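Local coordinates for protein deacetylase EF_0837 (Enterococcus faecalis, PDB 2ICS) that hydrolyses acetyl-(R)-mandelate only very inefficiently in vitro, using a binuclear zinc centre in a TIM barrel of the amidohydrolase type, at residues H60-E65 with S270-I275. Sequence-based numbering, arbitrary orientation.
Sequences HVHCFE and STDIYI. With ZN (zinc ion), chain B.
His60, His62 and Asp272 meet at one zinc ion, joining the end of strand 51-61 to the loop that leads into helix 275-279. His60 binds the metal through NE2 at 2.2 Å and His62 through NE2 at 2.0 Å; Asp272 uses OD1 alone, also at 2.2 Å, its OD2 being 3.7 Å from the ion. Histidine suits both places because the second ring nitrogen can be tied back: ND1 of His60 hydrogen-bonds Thr210 and ND1 of His62 hydrogen-bonds Thr91, so that zinc at NE2 and the threonine OG1 at ND1 together fix the rotation of each ring. The side chains of His60 and Asp272 run side by side, both with CG anti to the backbone N (chi1 -172° and 178°), and CB of Asp272 makes a CH-pi contact over one face of the His60 ring. The His62 ring instead presents its edge to OD1, its plane turned 72° from the carboxylate. Between the backbones, Asp272 N donates to His60 O at 2.8 Å, while Val61 CG2 packs on Ile273 CG2, and both side chains also touch Ile77 of helix 74-77. Ser270 OG lies 3.5 Å from His60 CB and is held by Asp243 and Gly245. The His-X-His pair and late aspartate are the hallmark of amidohydrolases; with carbamylated Lys154 and a water they complete this zinc site, where the metal probably polarises the water for attack on substrate.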
loop_
_atom_site.group_PDB
_atom_site.type_symbol
_atom_site.label_atom_id
_atom_site.label_comp_id
_atom_site.label_asym_id
_atom_site.label_seq_id
_atom_site.Cartn_x
_atom_site.Cartn_y
_atom_site.Cartn_z
ATOM N N HIS A 60 0.036 0.731 -2.575
ATOM C CA HIS A 60 0.381 1.774 -3.527
ATOM C C HIS A 60 1.601 1.278 -4.283
ATOM O O HIS A 60 2.739 1.405 -3.830
ATOM C CB HIS A 60 0.659 3.128 -2.868
ATOM C CG HIS A 60 0.833 4.236 -3.860
ATOM N ND1 HIS A 60 0.526 5.555 -3.611
ATOM C CD2 HIS A 60 1.317 4.207 -5.130
ATOM C CE1 HIS A 60 0.827 6.272 -4.713
ATOM N NE2 HIS A 60 1.311 5.497 -5.662
ATOM N N VAL A 61 1.336 0.729 -5.461
ATOM C CA VAL A 61 2.373 0.145 -6.292
ATOM C C VAL A 61 2.158 0.458 -7.778
ATOM O O VAL A 61 1.092 0.913 -8.178
ATOM C CB VAL A 61 2.354 -1.385 -6.065
ATOM C CG1 VAL A 61 2.847 -2.119 -7.278
ATOM C CG2 VAL A 61 3.167 -1.725 -4.835
ATOM N N HIS A 62 3.186 0.212 -8.583
ATOM C CA HIS A 62 3.116 0.401 -10.024
ATOM C C HIS A 62 3.796 -0.819 -10.636
ATOM O O HIS A 62 5.026 -0.897 -10.720
ATOM C CB HIS A 62 3.801 1.703 -10.419
ATOM C CG HIS A 62 3.045 2.917 -9.979
ATOM N ND1 HIS A 62 1.820 3.281 -10.492
ATOM C CD2 HIS A 62 3.304 3.800 -8.981
ATOM C CE1 HIS A 62 1.378 4.344 -9.800
ATOM N NE2 HIS A 62 2.245 4.700 -8.872
ATOM N N CYS A 63 2.979 -1.790 -11.034
ATOM C CA CYS A 63 3.504 -3.027 -11.582
ATOM C C CYS A 63 2.931 -3.525 -12.908
ATOM O O CYS A 63 2.849 -4.736 -13.124
ATOM C CB CYS A 63 3.384 -4.134 -10.530
ATOM S SG CYS A 63 1.712 -4.418 -9.940
ATOM N N PHE A 64 2.514 -2.608 -13.779
ATOM C CA PHE A 64 2.032 -2.990 -15.105
ATOM C C PHE A 64 3.338 -2.992 -15.900
ATOM O O PHE A 64 3.815 -1.934 -16.310
ATOM C CB PHE A 64 1.074 -1.938 -15.679
ATOM C CG PHE A 64 0.595 -2.247 -17.079
ATOM C CD1 PHE A 64 -0.064 -1.279 -17.831
ATOM C CD2 PHE A 64 0.802 -3.505 -17.649
ATOM C CE1 PHE A 64 -0.511 -1.552 -19.130
ATOM C CE2 PHE A 64 0.363 -3.788 -18.944
ATOM C CZ PHE A 64 -0.295 -2.810 -19.685
ATOM N N GLU A 65 3.914 -4.175 -16.103
ATOM C CA GLU A 65 5.203 -4.294 -16.786
ATOM C C GLU A 65 5.318 -3.736 -18.208
ATOM O O GLU A 65 6.430 -3.513 -18.695
ATOM C CB GLU A 65 5.679 -5.756 -16.766
ATOM C CG GLU A 65 4.911 -6.701 -17.679
ATOM C CD GLU A 65 5.513 -8.099 -17.704
ATOM O OE1 GLU A 65 5.324 -8.862 -16.731
ATOM O OE2 GLU A 65 6.188 -8.434 -18.698
ATOM N N SER A 270 2.890 2.317 2.632
ATOM C CA SER A 270 3.038 1.836 1.260
ATOM C C SER A 270 4.302 2.432 0.648
ATOM O O SER A 270 4.856 3.405 1.162
ATOM C CB SER A 270 1.814 2.201 0.418
ATOM O OG SER A 270 1.592 3.599 0.424
ATOM N N THR A 271 4.723 1.872 -0.480
ATOM C CA THR A 271 5.963 2.275 -1.131
ATOM C C THR A 271 5.946 3.195 -2.342
ATOM O O THR A 271 6.909 3.936 -2.553
ATOM C CB THR A 271 6.726 1.035 -1.595
ATOM O OG1 THR A 271 5.918 0.334 -2.552
ATOM C CG2 THR A 271 7.028 0.112 -0.416
ATOM N N ASP A 272 4.871 3.151 -3.128
ATOM C CA ASP A 272 4.797 3.901 -4.383
ATOM C C ASP A 272 6.061 3.511 -5.145
ATOM O O ASP A 272 6.764 4.339 -5.716
ATOM C CB ASP A 272 4.768 5.408 -4.188
ATOM C CG ASP A 272 4.743 6.152 -5.519
ATOM O OD1 ASP A 272 4.227 5.581 -6.500
ATOM O OD2 ASP A 272 5.225 7.299 -5.597
ATOM N N ILE A 273 6.330 2.215 -5.127
ATOM C CA ILE A 273 7.504 1.636 -5.755
ATOM C C ILE A 273 7.320 1.317 -7.240
ATOM O O ILE A 273 6.217 1.016 -7.703
ATOM C CB ILE A 273 7.875 0.328 -5.020
ATOM C CG1 ILE A 273 9.236 -0.185 -5.470
ATOM C CG2 ILE A 273 6.807 -0.745 -5.298
ATOM C CD1 ILE A 273 9.710 -1.382 -4.651
ATOM N N TYR A 274 8.415 1.413 -7.980
ATOM C CA TYR A 274 8.442 1.056 -9.391
ATOM C C TYR A 274 9.916 0.742 -9.627
ATOM O O TYR A 274 10.761 1.115 -8.806
ATOM C CB TYR A 274 7.879 2.172 -10.289
ATOM C CG TYR A 274 8.749 3.366 -10.562
ATOM C CD1 TYR A 274 9.346 3.538 -11.812
ATOM C CD2 TYR A 274 8.920 4.361 -9.605
ATOM C CE1 TYR A 274 10.086 4.679 -12.100
ATOM C CE2 TYR A 274 9.658 5.504 -9.882
ATOM C CZ TYR A 274 10.238 5.659 -11.130
ATOM O OH TYR A 274 10.964 6.794 -11.409
ATOM N N ILE A 275 10.227 0.043 -10.712
ATOM C CA ILE A 275 11.596 -0.393 -10.951
ATOM C C ILE A 275 12.732 0.582 -10.639
ATOM O O ILE A 275 13.728 0.187 -10.035
ATOM C CB ILE A 275 11.755 -0.951 -12.393
ATOM C CG1 ILE A 275 13.028 -1.797 -12.474
ATOM C CG2 ILE A 275 11.800 0.184 -13.413
ATOM C CD1 ILE A 275 13.055 -2.765 -13.649
HETATM ZN ZN ZN B . 2.339 6.167 -7.524
HETATM O O HOH W 1 3.063 7.872 -6.735
#